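Long-range contacts in putative thioesterase yhdA (Lactococcus lactis subsp. lactis, PDB 3GEK), which is probably a hotdog-fold thioesterase of the PaaI family, perhaps acting on 1,4-dihydroxy-2-naphthoyl-CoA: residues N8-Q13 with K33-D38; M62-I67 with R105-E110; Q77-N82 with S122-V127; N94-L99 with K112-N117. The protein carries 7 engineered substitutions. One frame throughout, in Å; residues are numbered along the deposited sequence.

Contact 1: N8-Q13 with K33-D38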
loop_
_atom_site.group_PDB
_atom_site.type_symbol
_atom_site.label_atom_id
_atom_site.label_comp_id
_atom_site.label_asym_id
_atom_site.label_seq_id
_atom_site.Cartn_x
_atom_site.Cartn_y
_atom_site.Cartn_z
ATOM N N ASN A 8 -4.673 22.949 10.400
ATOM C CA ASN A 8 -5.356 23.125 11.687
ATOM C C ASN A 8 -5.475 21.804 12.462
ATOM O O ASN A 8 -6.574 21.358 12.802
ATOM C CB ASN A 8 -6.732 23.791 11.486
ATOM C CG ASN A 8 -7.258 24.470 12.745
ATOM O OD1 ASN A 8 -6.606 24.488 13.792
ATOM N ND2 ASN A 8 -8.450 25.039 12.640
ATOM N N ILE A 9 -4.330 21.177 12.715
ATOM C CA ILE A 9 -4.261 19.984 13.560
ATOM C C ILE A 9 -4.367 20.409 15.027
ATOM O O ILE A 9 -3.578 21.227 15.496
ATOM C CB ILE A 9 -2.946 19.177 13.336
ATOM C CG1 ILE A 9 -2.677 18.910 11.843
ATOM C CG2 ILE A 9 -2.933 17.888 14.154
ATOM C CD1 ILE A 9 -3.887 18.516 11.019
ATOM N N THR A 10 -5.349 19.859 15.737
ATOM C CA THR A 10 -5.605 20.221 17.132
ATOM C C THR A 10 -5.510 19.006 18.068
ATOM O O THR A 10 -5.530 17.864 17.617
ATOM C CB THR A 10 -6.998 20.875 17.296
ATOM O OG1 THR A 10 -7.304 21.660 16.140
ATOM C CG2 THR A 10 -7.034 21.778 18.512
ATOM N N ASP A 11 -5.411 19.276 19.369
ATOM C CA ASP A 11 -5.502 18.258 20.419
ATOM C C ASP A 11 -4.533 17.086 20.216
ATOM O O ASP A 11 -4.888 15.939 20.488
ATOM C CB ASP A 11 -6.947 17.730 20.548
ATOM C CG ASP A 11 -7.945 18.796 21.006
ATOM O OD1 ASP A 11 -7.535 19.911 21.405
ATOM O OD2 ASP A 11 -9.160 18.505 20.970
ATOM N N PHE A 12 -3.324 17.369 19.733
ATOM C CA PHE A 12 -2.339 16.311 19.518
ATOM C C PHE A 12 -1.812 15.796 20.853
ATOM O O PHE A 12 -1.382 16.580 21.697
ATOM C CB PHE A 12 -1.178 16.762 18.615
ATOM C CG PHE A 12 -0.112 15.700 18.422
ATOM C CD1 PHE A 12 -0.319 14.631 17.550
ATOM C CD2 PHE A 12 1.092 15.764 19.120
ATOM C CE1 PHE A 12 0.655 13.645 17.375
ATOM C CE2 PHE A 12 2.074 14.778 18.950
ATOM C CZ PHE A 12 1.848 13.719 18.079
ATOM N N GLN A 13 -1.874 14.481 21.036
ATOM C CA GLN A 13 -1.265 13.814 22.190
ATOM C C GLN A 13 -0.806 12.406 21.837
ATOM O O GLN A 13 -1.512 11.661 21.156
ATOM C CB GLN A 13 -2.192 13.809 23.419
ATOM C CG GLN A 13 -3.601 13.279 23.184
ATOM C CD GLN A 13 -4.578 13.661 24.295
ATOM O OE1 GLN A 13 -4.544 14.776 24.824
ATOM N NE2 GLN A 13 -5.463 12.730 24.645
ATOM N N LYS A 33 -7.141 15.896 16.326
ATOM C CA LYS A 33 -8.294 16.324 15.556
ATOM C C LYS A 33 -7.805 17.255 14.461
ATOM O O LYS A 33 -6.756 17.895 14.600
ATOM C CB LYS A 33 -9.317 17.042 16.446
ATOM C CG LYS A 33 -9.890 16.184 17.563
ATOM C CD LYS A 33 -11.089 16.837 18.224
ATOM C CE LYS A 33 -11.564 16.032 19.435
ATOM N NZ LYS A 33 -10.589 16.091 20.564
HETATM N N MSE A 34 -8.552 17.311 13.366
HETATM C CA MSE A 34 -8.316 18.313 12.341
HETATM C C MSE A 34 -9.605 19.080 12.076
HETATM O O MSE A 34 -10.599 18.499 11.642
HETATM C CB MSE A 34 -7.786 17.676 11.056
HETATM C CG MSE A 34 -7.565 18.678 9.931
HETATM SE SE MSE A 34 -6.581 17.909 8.445
HETATM C CE MSE A 34 -8.020 16.815 7.679
ATOM N N ILE A 35 -9.573 20.370 12.340
ATOM C CA ILE A 35 -10.738 21.234 12.168
ATOM C C ILE A 35 -10.851 21.698 10.716
ATOM O O ILE A 35 -9.945 22.344 10.193
ATOM C CB ILE A 35 -10.682 22.458 13.101
ATOM C CG1 ILE A 35 -10.296 22.028 14.524
ATOM C CG2 ILE A 35 -12.013 23.220 13.068
ATOM C CD1 ILE A 35 -9.962 23.193 15.451
ATOM N N LEU A 36 -11.981 21.381 10.090
ATOM C CA LEU A 36 -12.158 21.583 8.648
ATOM C C LEU A 36 -12.722 22.948 8.267
ATOM O O LEU A 36 -13.598 23.492 8.943
ATOM C CB LEU A 36 -13.022 20.460 8.042
ATOM C CG LEU A 36 -12.586 19.016 8.352
ATOM C CD1 LEU A 36 -13.598 18.003 7.839
ATOM C CD2 LEU A 36 -11.212 18.725 7.786
ATOM N N SER A 37 -12.181 23.488 7.177
ATOM C CA SER A 37 -12.733 24.643 6.468
ATOM C C SER A 37 -12.681 24.332 4.976
ATOM O O SER A 37 -12.405 23.193 4.594
ATOM C CB SER A 37 -11.916 25.901 6.762
ATOM O OG SER A 37 -10.634 25.821 6.160
ATOM N N ASP A 38 -12.924 25.346 4.143
ATOM C CA ASP A 38 -12.844 25.220 2.683
ATOM C C ASP A 38 -11.442 24.852 2.209
ATOM O O ASP A 38 -11.276 24.277 1.134
ATOM C CB ASP A 38 -13.292 26.514 1.997
ATOM C CG ASP A 38 -12.354 27.690 2.275
ATOM O OD1 ASP A 38 -11.737 28.195 1.305
ATOM O OD2 ASP A 38 -12.235 28.106 3.454
HETATM O O HOH W 1 -10.054 25.047 10.098
#
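Lys33 places CG anti to its own carbonyl carbon (chi1 -62°), runs extended to CE, and bends at the last torsion (chi4 69°), which turns NZ toward Asp11. The ammonium meets the anti lone pair of Asp11 OD2, with Lys33 NZ 2.8 Å from that oxygen, in a salt bridge at the corner where the chain leaves strand 9-10. An alanine in place of Lys33 would probably leave the Asp11 carboxylate without this charged mate and the corner less firmly tied. Behind the bridge, Thr10 and Lys33 form an antiparallel hydrogen-bonded pair, Thr10 N to Lys33 O being 2.7 Å and Lys33 N to Thr10 O 2.9 Å. A longer bond, 3.2 Å from Ile35 N to Asn8 O, prolongs the pairing to the residue that has just left helix 3-6. On the side of the sheet where Thr10 and Lys33 point, Thr10 OG1 lies against CG1 and CD1 of Ile35. The Asn8 amide lies against Ile35 as well, ND2 3.4 Å from Ile35 CB, and a water joins Asn8 ND2 to Ile35 O. Ile9 and selenomethionine Met34 point to the other face, where Ile9 CD1 lies 3.8 Å from Met34 SE and both side chains touch Leu55 of helix 49-68. Strand 9-10 continues, past the corner at Asp11, the edge that strand 12-16 forms along strand 28-35, in the curved antiparallel sheet that wraps the central helix of a hotdog fold.

Contact 2: M62-I67 with R105-E110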
loop_
_atom_site.group_PDB
_atom_site.type_symbol
_atom_site.label_atom_id
_atom_site.label_comp_id
_atom_site.label_asym_id
_atom_site.label_seq_id
_atom_site.Cartn_x
_atom_site.Cartn_y
_atom_site.Cartn_z
HETATM N N MSE A 62 5.001 13.455 14.031
HETATM C CA MSE A 62 4.991 14.135 15.329
HETATM C C MSE A 62 5.052 13.122 16.475
HETATM O O MSE A 62 5.808 13.302 17.422
HETATM C CB MSE A 62 3.744 15.008 15.479
HETATM C CG MSE A 62 3.629 16.167 14.494
HETATM SE SE MSE A 62 1.935 17.132 14.701
HETATM C CE MSE A 62 2.368 18.062 16.361
ATOM N N ALA A 63 4.259 12.074 16.368
ATOM C CA ALA A 63 4.217 10.983 17.346
ATOM C C ALA A 63 5.553 10.252 17.456
ATOM O O ALA A 63 6.041 10.018 18.563
ATOM C CB ALA A 63 3.098 10.000 17.001
ATOM N N SER A 64 6.137 9.904 16.309
ATOM C CA SER A 64 7.444 9.245 16.259
ATOM C C SER A 64 8.534 10.088 16.921
ATOM O O SER A 64 9.311 9.572 17.724
ATOM C CB SER A 64 7.836 8.915 14.819
ATOM O OG SER A 64 7.171 7.755 14.349
ATOM N N ASN A 65 8.575 11.379 16.589
ATOM C CA ASN A 65 9.539 12.314 17.176
ATOM C C ASN A 65 9.395 12.460 18.691
ATOM O O ASN A 65 10.394 12.499 19.411
ATOM C CB ASN A 65 9.453 13.686 16.497
ATOM C CG ASN A 65 10.088 13.698 15.118
ATOM O OD1 ASN A 65 10.820 12.782 14.747
ATOM N ND2 ASN A 65 9.813 14.748 14.354
ATOM N N ALA A 66 8.151 12.523 19.160
ATOM C CA ALA A 66 7.848 12.573 20.591
ATOM C C ALA A 66 8.317 11.324 21.351
ATOM O O ALA A 66 8.836 11.433 22.459
ATOM C CB ALA A 66 6.367 12.799 20.799
ATOM N N ILE A 67 8.131 10.148 20.749
ATOM C CA ILE A 67 8.591 8.875 21.320
ATOM C C ILE A 67 10.120 8.821 21.424
ATOM O O ILE A 67 10.666 8.410 22.449
ATOM C CB ILE A 67 8.075 7.662 20.493
ATOM C CG1 ILE A 67 6.554 7.523 20.626
ATOM C CG2 ILE A 67 8.774 6.361 20.912
ATOM C CD1 ILE A 67 5.933 6.559 19.633
ATOM N N ARG A 105 15.082 1.190 13.028
ATOM C CA ARG A 105 15.203 2.098 11.880
ATOM C C ARG A 105 13.859 2.599 11.328
ATOM O O ARG A 105 13.811 3.602 10.605
ATOM C CB ARG A 105 15.991 1.406 10.761
ATOM C CG ARG A 105 15.449 0.031 10.377
ATOM C CD ARG A 105 16.555 -0.891 9.883
ATOM N NE ARG A 105 16.233 -2.296 10.125
ATOM C CZ ARG A 105 16.588 -2.979 11.212
ATOM N NH1 ARG A 105 17.286 -2.397 12.180
ATOM N NH2 ARG A 105 16.242 -4.254 11.333
ATOM N N ASN A 106 12.780 1.876 11.639
ATOM C CA ASN A 106 11.434 2.212 11.156
ATOM C C ASN A 106 10.358 2.211 12.244
ATOM O O ASN A 106 10.372 1.359 13.130
ATOM C CB ASN A 106 11.001 1.239 10.055
ATOM C CG ASN A 106 11.757 1.440 8.749
ATOM O OD1 ASN A 106 11.930 0.495 7.974
ATOM N ND2 ASN A 106 12.200 2.668 8.490
ATOM N N HIS A 107 9.431 3.164 12.169
ATOM C CA HIS A 107 8.170 3.078 12.909
ATOM C C HIS A 107 7.053 2.779 11.923
ATOM O O HIS A 107 6.993 3.390 10.858
ATOM C CB HIS A 107 7.845 4.376 13.658
ATOM C CG HIS A 107 8.583 4.545 14.952
ATOM N ND1 HIS A 107 8.641 5.749 15.618
ATOM C CD2 HIS A 107 9.303 3.669 15.696
ATOM C CE1 HIS A 107 9.356 5.609 16.719
ATOM N NE2 HIS A 107 9.773 4.356 16.789
ATOM N N VAL A 108 6.178 1.838 12.271
ATOM C CA VAL A 108 5.005 1.550 11.443
ATOM C C VAL A 108 3.748 1.884 12.232
ATOM O O VAL A 108 3.460 1.249 13.254
ATOM C CB VAL A 108 4.962 0.081 10.960
ATOM C CG1 VAL A 108 3.812 -0.133 9.990
ATOM C CG2 VAL A 108 6.288 -0.320 10.311
ATOM N N TRP A 109 3.019 2.894 11.764
ATOM C CA TRP A 109 1.792 3.357 12.427
ATOM C C TRP A 109 0.549 2.896 11.694
ATOM O O TRP A 109 0.475 2.980 10.463
ATOM C CB TRP A 109 1.756 4.886 12.507
ATOM C CG TRP A 109 2.709 5.476 13.482
ATOM C CD1 TRP A 109 3.952 5.969 13.218
ATOM C CD2 TRP A 109 2.497 5.652 14.891
ATOM N NE1 TRP A 109 4.529 6.445 14.373
ATOM C CE2 TRP A 109 3.658 6.259 15.414
ATOM C CE3 TRP A 109 1.436 5.359 15.758
ATOM C CZ2 TRP A 109 3.796 6.570 16.773
ATOM C CZ3 TRP A 109 1.571 5.675 17.109
ATOM C CH2 TRP A 109 2.744 6.277 17.599
ATOM N N GLU A 110 -0.426 2.418 12.457
ATOM C CA GLU A 110 -1.756 2.142 11.940
ATOM C C GLU A 110 -2.663 3.294 12.370
ATOM O O GLU A 110 -2.871 3.519 13.570
ATOM C CB GLU A 110 -2.263 0.816 12.494
ATOM C CG GLU A 110 -3.710 0.476 12.176
ATOM C CD GLU A 110 -4.220 -0.644 13.065
ATOM O OE1 GLU A 110 -3.849 -1.817 12.825
ATOM O OE2 GLU A 110 -4.982 -0.347 14.018
#
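Ser64 on helix segment 62-67 stands over His107 of strand 106-110 with their CA atoms 7.1 Å apart; the two axes approach to 10.1 Å, and their N-to-C directions differ by 131°. From this distance the serine hydroxyl meets two rings. Its OG lies 2.8 Å from His107 ND1 in a hydrogen bond that either atom could donate. Trp109 NE1 donates to the same Ser64 OG over 2.9 Å, almost straight at 173°, with the oxygen practically in the indole plane. Asn128 ND2 on strand 120-131 is a further hydrogen-bonding partner of the hydroxyl, which is thus buried yet held by three partners. A long helix laid against the inner side of a curved antiparallel sheet is the hallmark of the hotdog fold, and here part of that interface is polar. The apolar part lies beside it: Ala63 CB sits 3.5 Å from Trp109 CZ2, while Ile67 reaches tip to tip toward the indole, its CD1 3.6 Å from the same Trp109 CZ2. An alanine in place of Trp109 would probably deprive Ser64 OG of a donor and open a gap beside Ala63 and Ile67. His107 NE2 is hydrogen-bonded to Asn102 OD1, and the Trp109 ring meets Phe30 edge-to-face.

Contact 3: Q77-N82 with S122-V127. Engineered in segment 77-82: Asn80 (natural residue Ser).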
loop_
_atom_site.group_PDB
_atom_site.type_symbol
_atom_site.label_atom_id
_atom_site.label_comp_id
_atom_site.label_asym_id
_atom_site.label_seq_id
_atom_site.Cartn_x
_atom_site.Cartn_y
_atom_site.Cartn_z
ATOM N N GLN A 77 8.551 7.617 4.930
ATOM C CA GLN A 77 9.139 6.723 3.938
ATOM C C GLN A 77 8.050 6.107 3.056
ATOM O O GLN A 77 8.218 5.969 1.841
ATOM C CB GLN A 77 9.943 5.626 4.646
ATOM C CG GLN A 77 10.473 4.514 3.753
ATOM C CD GLN A 77 11.374 3.543 4.501
ATOM O OE1 GLN A 77 12.406 3.931 5.052
ATOM N NE2 GLN A 77 10.992 2.269 4.512
ATOM N N SER A 78 6.935 5.748 3.681
ATOM C CA SER A 78 5.858 5.018 3.023
ATOM C C SER A 78 4.510 5.406 3.580
ATOM O O SER A 78 4.380 5.685 4.774
ATOM C CB SER A 78 6.028 3.511 3.230
ATOM O OG SER A 78 6.311 2.882 2.008
ATOM N N ILE A 79 3.506 5.386 2.712
ATOM C CA ILE A 79 2.145 5.675 3.119
ATOM C C ILE A 79 1.163 4.927 2.215
ATOM O O ILE A 79 1.268 4.980 0.985
ATOM C CB ILE A 79 1.882 7.226 3.190
ATOM C CG1 ILE A 79 0.585 7.558 3.948
ATOM C CG2 ILE A 79 1.957 7.880 1.806
ATOM C CD1 ILE A 79 -0.671 7.552 3.096
ATOM N N ASN A 80 0.239 4.204 2.838
ATOM C CA ASN A 80 -0.863 3.570 2.121
ATOM C C ASN A 80 -2.187 3.980 2.745
ATOM O O ASN A 80 -2.347 3.909 3.965
ATOM C CB ASN A 80 -0.749 2.043 2.163
ATOM C CG ASN A 80 -1.772 1.361 1.265
ATOM O OD1 ASN A 80 -1.564 1.247 0.062
ATOM N ND2 ASN A 80 -2.871 0.902 1.846
ATOM N N ALA A 81 -3.134 4.391 1.908
ATOM C CA ALA A 81 -4.442 4.807 2.390
ATOM C C ALA A 81 -5.575 4.186 1.597
ATOM O O ALA A 81 -5.484 4.019 0.383
ATOM C CB ALA A 81 -4.563 6.320 2.375
ATOM N N ASN A 82 -6.638 3.845 2.312
ATOM C CA ASN A 82 -7.890 3.433 1.712
ATOM C C ASN A 82 -8.960 4.388 2.218
ATOM O O ASN A 82 -9.156 4.507 3.427
ATOM C CB ASN A 82 -8.221 1.992 2.098
ATOM C CG ASN A 82 -7.307 0.985 1.428
ATOM O OD1 ASN A 82 -7.449 0.698 0.239
ATOM N ND2 ASN A 82 -6.356 0.446 2.190
ATOM N N SER A 122 -11.164 7.060 6.613
ATOM C CA SER A 122 -9.980 6.549 5.931
ATOM C C SER A 122 -9.111 5.725 6.874
ATOM O O SER A 122 -8.920 6.084 8.031
ATOM C CB SER A 122 -9.156 7.699 5.342
ATOM O OG SER A 122 -9.940 8.487 4.458
ATOM N N GLN A 123 -8.608 4.605 6.369
ATOM C CA GLN A 123 -7.641 3.777 7.081
ATOM C C GLN A 123 -6.288 3.989 6.404
ATOM O O GLN A 123 -6.176 3.896 5.179
ATOM C CB GLN A 123 -8.056 2.309 7.009
ATOM C CG GLN A 123 -7.004 1.319 7.510
ATOM C CD GLN A 123 -7.202 0.909 8.959
ATOM O OE1 GLN A 123 -8.139 1.352 9.630
ATOM N NE2 GLN A 123 -6.326 0.038 9.444
ATOM N N ILE A 124 -5.269 4.292 7.201
ATOM C CA ILE A 124 -3.974 4.702 6.670
ATOM C C ILE A 124 -2.845 4.061 7.467
ATOM O O ILE A 124 -2.885 4.027 8.707
ATOM C CB ILE A 124 -3.822 6.250 6.686
ATOM C CG1 ILE A 124 -4.964 6.910 5.899
ATOM C CG2 ILE A 124 -2.437 6.676 6.168
ATOM C CD1 ILE A 124 -4.851 8.411 5.726
ATOM N N THR A 125 -1.859 3.531 6.747
ATOM C CA THR A 125 -0.634 3.030 7.361
ATOM C C THR A 125 0.535 3.907 6.928
ATOM O O THR A 125 0.692 4.203 5.740
ATOM C CB THR A 125 -0.362 1.552 6.985
ATOM O OG1 THR A 125 -1.449 0.742 7.446
ATOM C CG2 THR A 125 0.921 1.052 7.646
ATOM N N VAL A 126 1.330 4.338 7.901
ATOM C CA VAL A 126 2.508 5.158 7.634
ATOM C C VAL A 126 3.761 4.468 8.154
ATOM O O VAL A 126 3.816 4.057 9.322
ATOM C CB VAL A 126 2.401 6.569 8.297
ATOM C CG1 VAL A 126 3.658 7.378 8.037
ATOM C CG2 VAL A 126 1.172 7.319 7.798
ATOM N N VAL A 127 4.758 4.340 7.286
ATOM C CA VAL A 127 6.081 3.896 7.699
ATOM C C VAL A 127 7.007 5.114 7.749
ATOM O O VAL A 127 7.157 5.822 6.753
ATOM C CB VAL A 127 6.674 2.825 6.738
ATOM C CG1 VAL A 127 8.023 2.344 7.237
ATOM C CG2 VAL A 127 5.710 1.658 6.559
#
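Ile124 faces Ala81 across a non-hydrogen-bonded pair in two antiparallel strands of the hotdog sheet, 77-82 and 122-127. Its CB lies 3.9 Å from Asn80 O, at the root of the side chain. With CG1 anti to the carbonyl carbon (chi1 -57°), the two branches part: CG1 meets Ala81 CB at 3.6 Å, while CG2 lies 3.5 Å from Asn80 O and touches Ile79 CD1 at 3.7 Å. The tip, Ile124 CD1, stays 4.0 Å from Ala81 CB. Val126 CG2 joins this apolar row at Ile79 CG1, and the row lies under helix 49-68, Ile124 touching Ala56 and Val126 touching Ala60. Asn80, an engineered residue where the natural protein has serine, points to the other face and exchanges backbone hydrogen bonds with Thr125. Residues 78-82 also pair antiparallel with a strand of the fourth subunit, so the sheet continues across the interface between chains. Regular pairing gives way at the start of the segment, where Gln77 and Ser78 both face Val127 in a classic beta bulge. There Val127 O accepts two backbone donors in its carbonyl plane, Gln77 N at 2.9 Å and Ser78 N at 3.1 Å.

Contact 4: N94-L99 with K112-N117. Engineered in segment 94-99: Arg96 (natural residue Cys).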
loop_
_atom_site.group_PDB
_atom_site.type_symbol
_atom_site.label_atom_id
_atom_site.label_comp_id
_atom_site.label_asym_id
_atom_site.label_seq_id
_atom_site.Cartn_x
_atom_site.Cartn_y
_atom_site.Cartn_z
ATOM N N ASN A 94 -11.164 12.980 13.465
ATOM C CA ASN A 94 -10.150 12.469 14.376
ATOM C C ASN A 94 -9.119 11.659 13.619
ATOM O O ASN A 94 -9.457 10.944 12.681
ATOM C CB ASN A 94 -10.783 11.570 15.438
ATOM C CG ASN A 94 -11.891 12.247 16.183
ATOM O OD1 ASN A 94 -13.071 11.995 15.928
ATOM N ND2 ASN A 94 -11.529 13.122 17.108
ATOM N N ALA A 95 -7.859 11.791 14.016
ATOM C CA ALA A 95 -6.812 10.894 13.546
ATOM C C ALA A 95 -6.211 10.217 14.768
ATOM O O ALA A 95 -5.703 10.887 15.674
ATOM C CB ALA A 95 -5.751 11.652 12.761
ATOM N N ARG A 96 -6.307 8.890 14.806
ATOM C CA ARG A 96 -5.810 8.111 15.939
ATOM C C ARG A 96 -4.852 7.064 15.413
ATOM O O ARG A 96 -5.131 6.407 14.402
ATOM C CB ARG A 96 -6.955 7.436 16.699
ATOM C CG ARG A 96 -7.956 8.400 17.310
ATOM C CD ARG A 96 -8.893 7.666 18.245
ATOM N NE ARG A 96 -9.872 8.552 18.871
ATOM C CZ ARG A 96 -11.077 8.820 18.372
ATOM N NH1 ARG A 96 -11.468 8.279 17.226
ATOM N NH2 ARG A 96 -11.894 9.634 19.026
ATOM N N GLY A 97 -3.720 6.930 16.093
ATOM C CA GLY A 97 -2.661 6.045 15.650
ATOM C C GLY A 97 -2.347 4.965 16.659
ATOM O O GLY A 97 -2.480 5.170 17.862
ATOM N N LEU A 98 -1.943 3.811 16.144
ATOM C CA LEU A 98 -1.397 2.725 16.938
ATOM C C LEU A 98 -0.051 2.336 16.340
ATOM O O LEU A 98 0.044 2.069 15.145
ATOM C CB LEU A 98 -2.347 1.522 16.920
ATOM C CG LEU A 98 -1.859 0.200 17.523
ATOM C CD1 LEU A 98 -1.654 0.330 19.026
ATOM C CD2 LEU A 98 -2.838 -0.929 17.222
ATOM N N LEU A 99 0.990 2.309 17.165
ATOM C CA LEU A 99 2.298 1.898 16.683
ATOM C C LEU A 99 2.375 0.370 16.601
ATOM O O LEU A 99 2.378 -0.318 17.618
ATOM C CB LEU A 99 3.410 2.477 17.562
ATOM C CG LEU A 99 4.864 2.237 17.145
ATOM C CD1 LEU A 99 5.194 2.965 15.852
ATOM C CD2 LEU A 99 5.796 2.677 18.264
ATOM N N LYS A 112 -6.313 5.457 11.981
ATOM C CA LYS A 112 -7.707 5.516 11.582
ATOM C C LYS A 112 -8.198 6.960 11.583
ATOM O O LYS A 112 -8.081 7.668 12.581
ATOM C CB LYS A 112 -8.568 4.632 12.493
ATOM C CG LYS A 112 -8.242 3.142 12.378
ATOM C CD LYS A 112 -9.271 2.281 13.097
ATOM C CE LYS A 112 -8.771 0.851 13.286
ATOM N NZ LYS A 112 -7.580 0.786 14.197
ATOM N N ILE A 113 -8.723 7.395 10.442
ATOM C CA ILE A 113 -9.344 8.707 10.344
ATOM C C ILE A 113 -10.851 8.541 10.392
ATOM O O ILE A 113 -11.445 7.819 9.591
ATOM C CB ILE A 113 -8.870 9.481 9.096
ATOM C CG1 ILE A 113 -7.359 9.759 9.228
ATOM C CG2 ILE A 113 -9.668 10.792 8.917
ATOM C CD1 ILE A 113 -6.693 10.116 7.959
ATOM N N THR A 114 -11.453 9.228 11.353
ATOM C CA THR A 114 -12.815 8.980 11.754
ATOM C C THR A 114 -13.555 10.321 11.838
ATOM O O THR A 114 -12.942 11.349 12.122
ATOM C CB THR A 114 -12.793 8.224 13.110
ATOM O OG1 THR A 114 -13.682 7.104 13.075
ATOM C CG2 THR A 114 -13.123 9.124 14.274
ATOM N N ASP A 115 -14.858 10.327 11.567
ATOM C CA ASP A 115 -15.617 11.566 11.715
ATOM C C ASP A 115 -16.081 11.755 13.164
ATOM O O ASP A 115 -15.769 10.938 14.030
ATOM C CB ASP A 115 -16.758 11.680 10.686
ATOM C CG ASP A 115 -17.918 10.724 10.952
ATOM O OD1 ASP A 115 -17.973 10.068 12.016
ATOM O OD2 ASP A 115 -18.799 10.642 10.072
ATOM N N GLU A 116 -16.810 12.835 13.424
ATOM C CA GLU A 116 -17.263 13.154 14.780
ATOM C C GLU A 116 -18.230 12.114 15.379
ATOM O O GLU A 116 -18.472 12.107 16.590
ATOM C CB GLU A 116 -17.840 14.580 14.860
ATOM C CG GLU A 116 -18.746 15.016 13.708
ATOM C CD GLU A 116 -17.971 15.505 12.488
ATOM O OE1 GLU A 116 -17.556 14.657 11.678
ATOM O OE2 GLU A 116 -17.793 16.735 12.326
ATOM N N ASN A 117 -18.759 11.231 14.531
ATOM C CA ASN A 117 -19.637 10.147 14.972
ATOM C C ASN A 117 -18.908 8.806 15.044
ATOM O O ASN A 117 -19.539 7.757 15.195
ATOM C CB ASN A 117 -20.857 10.033 14.051
ATOM C CG ASN A 117 -21.766 11.240 14.129
ATOM O OD1 ASN A 117 -22.302 11.572 15.190
ATOM N ND2 ASN A 117 -21.952 11.905 12.995
HETATM O O HOH W 2 -9.902 7.719 14.693
#
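Asn94 and Thr114 open an antiparallel pairing continued by Ala95 with Ile113 and Arg96 with Lys112, the two strand axes coming within 4.8 Å and their directions differing by 151°. Backbone bonds run both ways in the outer pairs, among them Asn94 N to Thr114 O at 2.8 Å. The side chains of these pairs share one face of the sheet, and there the Thr114 methyl is the meeting point. Its CG2 lies 3.3 Å from Asn94 OD1 and 3.5 Å from Arg96 NH1. Arg96 is engineered, the natural residue being cysteine; its chain is extended from CG to NE, and Asn94 CB sits under one face of the guanidinium, offset toward the rim. That group is anchored further by a salt bridge from NH1 to Glu118 OE1. A water that donates to Lys112 O, 2.8 Å away, also receives a weak hydrogen bond from Arg96 NH1. Lys112 O therefore accepts twice, since Arg96 N binds it too, while the ammonium of Lys112 goes to Glu110 OE2. Farther along segment 112-117, Asp115 OD1 accepts from Asn117 N at 2.9 Å, forming an Asx turn, and binds Thr119 N as well. On the opposite face Ala95 CB approaches Ile113 CG1 only loosely, at 4.3 Å, and both residues rest on helix 49-68, through Leu55 and Ser52 respectively. Strand 28-35 pairs with the other edge of segment 94-99, where Ala95 bonds Ser32, and strand 120-131 flanks Ile113 through Ile121.

From the N terminus, contact 1 closes first, bringing strand 28-35 back to the opening residues before the central helix begins. Contact 2 then opens on that helix and closes on strand 106-115; Phe12 of segment 8-13 packs on Met62 and Ala63. The span of contact 2 crosses that of contact 3, which starts on strand 73-83 and ends on strand 120-131, and also that of contact 4. Contact 4, a hairpin of neighbouring strands, is nested within the loop of contact 3. Trp109 N to Val126 O and Ser122 O to Ile113 N carry the sheet from one contact to the next, while Lys33 touching Asn94 joins contact 1 to contact 4.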